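Long-range contacts in iron transport multicopper oxidase FET3 (Saccharomyces cerevisiae, PDB 1ZPU), which oxidises ferrous to ferric iron at the expense of dioxygen, using four copper ions, so that yeast can import iron with high affinity: residues Gly196-Gln201 with Cys463-His468; Val232-Thr237 with Thr438-Pro443. All coordinates share one frame; numbering follows the deposited sequence.

Contact 1 of 2, residues Gly196-Gln201 with Cys463-His468; sequences GGFVSQ and CHIEWH. With CU1 (copper (I) ion), chain B; CU1 (copper (I) ion), chain C.
G197 and F198, in the loop between strands 187-194 and 201-205, lie against I465 and E466 where the chain enters helix 466-470, the two segments being joined by one backbone bond. E466 N donates to G197 O over 2.8 Å, and the CA-H of I465, the N-cap residue, leans on the same oxygen. C463 and H464 are the last two residues of the His-Cys-His motif of a multicopper oxidase, here meeting a loop of the second cupredoxin domain. C463 SG and H468 ND1 bind the type 1 copper, which H392 also ligates, while H464 NE2, with H62 and H105, holds a type 3 copper. With its CG anti to the backbone N (chi1 178°), F198 presents a ring face to W467 in a T-shaped stack, planes at 86°; the leading atom, W467 CD1, lies 3.8 Å from F198 CG. V199 CG2 lies over the rim of the opposite face, and W467 NE1 has its polar partner in Y143. I465 turns CD1 to the type 1 copper, 3.7 Å away, while CG1 meets F198 O and CG2 sits over the centre of the H468 imidazole. The type 1 ligand sulphur has a second role, since I465 N donates a nearly straight N-H...S bond to C463 SG, 3.5 Å at 165°.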
# COMPACT_ATOMS: atom_id res chain seq x y z
N GLY A 196 -0.55 5.19 6.63
CA GLY A 196 -1.18 6.43 6.21
C GLY A 196 -1.76 6.30 4.81
O GLY A 196 -1.55 5.30 4.11
N GLY A 197 -2.51 7.32 4.40
CA GLY A 197 -3.16 7.32 3.11
C GLY A 197 -2.47 8.23 2.11
O GLY A 197 -2.74 8.19 0.91
N PHE A 198 -1.56 9.06 2.60
CA PHE A 198 -1.00 10.10 1.75
C PHE A 198 0.49 10.27 1.98
O PHE A 198 1.30 9.86 1.17
CB PHE A 198 -1.77 11.42 1.99
CG PHE A 198 -1.27 12.60 1.20
CD1 PHE A 198 -0.53 12.45 0.04
CD2 PHE A 198 -1.60 13.89 1.62
CE1 PHE A 198 -0.09 13.58 -0.69
CE2 PHE A 198 -1.16 15.02 0.89
CZ PHE A 198 -0.41 14.85 -0.26
N VAL A 199 0.83 10.83 3.12
CA VAL A 199 2.11 11.49 3.31
C VAL A 199 3.27 10.57 3.77
O VAL A 199 3.14 9.78 4.69
CB VAL A 199 1.83 12.66 4.28
CG1 VAL A 199 2.88 12.80 5.36
CG2 VAL A 199 1.61 13.93 3.50
N SER A 200 4.42 10.65 3.10
CA SER A 200 5.63 9.96 3.61
C SER A 200 6.10 10.57 4.93
O SER A 200 5.89 11.75 5.20
CB SER A 200 6.79 10.13 2.62
OG SER A 200 6.53 9.59 1.34
N GLN A 201 6.78 9.79 5.76
CA GLN A 201 7.26 10.34 7.02
C GLN A 201 8.71 10.03 7.25
O GLN A 201 9.19 8.95 6.88
CB GLN A 201 6.46 9.78 8.18
CG GLN A 201 4.98 10.14 8.16
CD GLN A 201 4.32 9.82 9.47
OE1 GLN A 201 4.97 9.85 10.53
NE2 GLN A 201 3.04 9.51 9.44
N CYS A 463 -0.32 3.51 -7.41
CA CYS A 463 0.15 4.38 -6.37
C CYS A 463 -0.69 4.19 -5.11
O CYS A 463 -1.93 4.14 -5.16
CB CYS A 463 0.09 5.83 -6.83
SG CYS A 463 0.76 6.97 -5.64
N HIS A 464 -0.02 4.09 -3.97
CA HIS A 464 -0.70 3.84 -2.72
C HIS A 464 -1.16 5.12 -2.01
O HIS A 464 -1.68 5.07 -0.90
CB HIS A 464 0.16 3.00 -1.80
CG HIS A 464 -0.62 2.06 -0.95
ND1 HIS A 464 -1.40 2.49 0.11
CD2 HIS A 464 -0.78 0.72 -1.02
CE1 HIS A 464 -1.99 1.44 0.66
NE2 HIS A 464 -1.63 0.35 -0.00
N ILE A 465 -0.98 6.27 -2.65
CA ILE A 465 -1.54 7.50 -2.13
C ILE A 465 -2.99 7.50 -2.51
O ILE A 465 -3.33 7.56 -3.69
CB ILE A 465 -0.86 8.75 -2.71
CG1 ILE A 465 0.54 8.94 -2.11
CG2 ILE A 465 -1.75 10.00 -2.48
CD1 ILE A 465 1.39 9.96 -2.85
N GLU A 466 -3.85 7.43 -1.51
CA GLU A 466 -5.27 7.23 -1.72
C GLU A 466 -5.90 8.21 -2.70
O GLU A 466 -6.75 7.83 -3.52
CB GLU A 466 -5.97 7.26 -0.37
CG GLU A 466 -5.93 5.90 0.32
CD GLU A 466 -6.92 4.90 -0.31
OE1 GLU A 466 -8.15 5.11 -0.14
OE2 GLU A 466 -6.45 3.93 -0.97
N TRP A 467 -5.46 9.46 -2.63
CA TRP A 467 -5.94 10.49 -3.54
C TRP A 467 -5.58 10.17 -4.99
O TRP A 467 -6.40 10.38 -5.89
CB TRP A 467 -5.38 11.85 -3.13
CG TRP A 467 -5.55 12.13 -1.66
CD1 TRP A 467 -4.55 12.31 -0.74
CD2 TRP A 467 -6.79 12.27 -0.93
NE1 TRP A 467 -5.10 12.56 0.51
CE2 TRP A 467 -6.46 12.53 0.41
CE3 TRP A 467 -8.14 12.20 -1.30
CZ2 TRP A 467 -7.43 12.72 1.40
CZ3 TRP A 467 -9.11 12.38 -0.33
CH2 TRP A 467 -8.75 12.64 1.01
N HIS A 468 -4.38 9.65 -5.21
CA HIS A 468 -3.94 9.36 -6.56
C HIS A 468 -4.61 8.11 -7.13
O HIS A 468 -4.87 8.03 -8.35
CB HIS A 468 -2.41 9.28 -6.61
CG HIS A 468 -1.72 10.54 -6.19
ND1 HIS A 468 -0.36 10.60 -5.94
CD2 HIS A 468 -2.20 11.79 -5.96
CE1 HIS A 468 -0.04 11.83 -5.59
NE2 HIS A 468 -1.13 12.56 -5.59
CU CU1 B . 0.95 9.04 -6.36
CU CU1 C . -1.90 -1.70 0.83

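Contact 2 of 2, residues Val232-Thr237 with Thr438-Pro443; sequences VAQRYT and TLYVRP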
# COMPACT_ATOMS: atom_id res chain seq x y z
N VAL A 232 3.86 5.66 2.58
CA VAL A 232 2.67 4.93 3.06
C VAL A 232 2.76 3.51 2.55
O VAL A 232 3.31 3.28 1.47
CB VAL A 232 1.36 5.58 2.63
CG1 VAL A 232 1.28 6.96 3.20
CG2 VAL A 232 1.23 5.61 1.14
N ALA A 233 2.28 2.57 3.36
CA ALA A 233 2.18 1.17 2.98
C ALA A 233 3.46 0.38 3.19
O ALA A 233 3.43 -0.84 3.22
CB ALA A 233 1.70 1.02 1.53
N GLN A 234 4.60 1.05 3.34
CA GLN A 234 5.81 0.27 3.59
C GLN A 234 6.09 0.00 5.06
O GLN A 234 5.58 0.70 5.93
CB GLN A 234 7.05 0.74 2.79
CG GLN A 234 7.45 2.20 2.80
CD GLN A 234 8.48 2.52 1.68
OE1 GLN A 234 8.46 1.91 0.59
NE2 GLN A 234 9.38 3.48 1.95
N ARG A 235 6.86 -1.05 5.32
CA ARG A 235 7.20 -1.47 6.66
C ARG A 235 8.70 -1.56 6.78
O ARG A 235 9.35 -2.18 5.95
CB ARG A 235 6.60 -2.85 6.95
CG ARG A 235 5.10 -2.88 7.02
CD ARG A 235 4.44 -2.96 5.64
NE ARG A 235 4.50 -4.31 5.10
CZ ARG A 235 4.56 -4.62 3.80
NH1 ARG A 235 4.57 -3.66 2.89
NH2 ARG A 235 4.62 -5.89 3.43
N TYR A 236 9.27 -0.90 7.80
CA TYR A 236 10.65 -1.18 8.19
C TYR A 236 10.57 -1.80 9.55
O TYR A 236 9.96 -1.24 10.45
CB TYR A 236 11.53 0.08 8.24
CG TYR A 236 11.89 0.68 6.91
CD1 TYR A 236 13.21 0.67 6.43
CD2 TYR A 236 10.91 1.28 6.12
CE1 TYR A 236 13.52 1.23 5.17
CE2 TYR A 236 11.20 1.84 4.88
CZ TYR A 236 12.49 1.82 4.41
OH TYR A 236 12.70 2.40 3.18
N THR A 237 11.14 -2.99 9.70
CA THR A 237 11.34 -3.60 11.01
C THR A 237 12.79 -3.38 11.44
O THR A 237 13.74 -3.59 10.67
CB THR A 237 11.01 -5.10 11.01
OG1 THR A 237 9.67 -5.29 10.52
CG2 THR A 237 11.12 -5.66 12.41
N THR A 438 6.54 -2.23 -2.04
CA THR A 438 6.15 -0.84 -2.19
C THR A 438 7.41 -0.00 -2.29
O THR A 438 8.31 -0.12 -1.47
CB THR A 438 5.24 -0.40 -1.01
OG1 THR A 438 4.17 -1.35 -0.85
CG2 THR A 438 4.67 0.99 -1.23
N LEU A 439 7.46 0.83 -3.33
CA LEU A 439 8.66 1.55 -3.73
C LEU A 439 8.27 2.91 -4.27
O LEU A 439 7.33 3.01 -5.03
CB LEU A 439 9.39 0.76 -4.82
CG LEU A 439 10.68 1.33 -5.41
CD1 LEU A 439 11.90 0.98 -4.55
CD2 LEU A 439 10.87 0.86 -6.85
N TYR A 440 9.00 3.96 -3.88
CA TYR A 440 8.74 5.30 -4.39
C TYR A 440 9.62 5.67 -5.60
O TYR A 440 10.80 5.33 -5.64
CB TYR A 440 8.87 6.35 -3.27
CG TYR A 440 10.27 6.58 -2.69
CD1 TYR A 440 11.21 7.37 -3.36
CD2 TYR A 440 10.63 6.06 -1.46
CE1 TYR A 440 12.48 7.59 -2.84
CE2 TYR A 440 11.88 6.29 -0.92
CZ TYR A 440 12.81 7.05 -1.61
OH TYR A 440 14.07 7.30 -1.09
N VAL A 441 9.02 6.36 -6.57
CA VAL A 441 9.78 7.16 -7.54
C VAL A 441 10.01 8.53 -6.96
O VAL A 441 9.11 9.10 -6.32
CB VAL A 441 9.03 7.47 -8.84
CG1 VAL A 441 9.77 6.92 -10.04
CG2 VAL A 441 7.56 7.05 -8.76
N ARG A 442 11.19 9.08 -7.23
CA ARG A 442 11.49 10.43 -6.84
C ARG A 442 10.85 11.41 -7.83
O ARG A 442 10.47 11.01 -8.94
CB ARG A 442 13.00 10.62 -6.70
CG ARG A 442 13.57 9.91 -5.47
CD ARG A 442 15.08 9.99 -5.38
NE ARG A 442 15.58 9.23 -4.23
CZ ARG A 442 16.29 8.10 -4.32
NH1 ARG A 442 16.60 7.58 -5.50
NH2 ARG A 442 16.69 7.50 -3.21
N PRO A 443 10.69 12.68 -7.43
CA PRO A 443 10.16 13.70 -8.33
C PRO A 443 10.82 13.70 -9.71
O PRO A 443 12.05 13.76 -9.83
CB PRO A 443 10.48 15.00 -7.60
CG PRO A 443 10.36 14.62 -6.18
CD PRO A 443 10.96 13.24 -6.09
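Buried packing between two cupredoxin domains brings A233 and Q234, in the turn leading into strand 235-241, against T438 at the start of strand 438-441. The segments run 126° apart and approach chiefly at one point, where the CA atoms of Q234 and T438 are 5.9 Å from each other. T438 gives the largest share of the contact, through its methyl CG2. Its OG1 stands beside the backbone N (chi1 -51°), which leaves CG2 anti to that N, 3.8 Å from V232 O and 4.1 Å from A233 CB. Q234 runs extended beyond CG toward the T438 carbonyl, its CD 4.1 Å from T438 O. The hydroxyl OG1 of T438 is hydrogen-bonded to NE2 of H62, a type 3 copper ligand, and H395, of the type 2 site, lies against the same side chain. This is consistent with a second-shell part in setting a ligand histidine of the trinuclear copper cluster of a multicopper oxidase, while the methyl rests on the neighbouring domain. R235 folds back beside its own turn, where NH1 donates to A233 O at 3.1 Å, tilted 20° from the guanidinium plane. That guanidinium also forms a salt bridge through NH2 to D437, the residue before T438, and through NE it reaches T101 O.

From the N terminus, the chain first reaches 196-201, in the second cupredoxin domain, and then 232-237 in the same domain. About 200 residues later it arrives at 438-443 in the third domain, which closes the loop of contact 2, and at 463-468 it closes the wider loop of contact 1. The smaller loop thus lies wholly within the larger, without crossing. Both tie domain two to domain three; the centres of the two contacts are about 10 Å apart, and they touch: V232 packs on G196, F198 and the carbonyl of H464, while A233 CB lies 3.6 Å from H464 CG. Contact 1 carries ligands of the type 1 site and the trinuclear cluster; contact 2 adds T438 beside cluster ligands H62 and H395.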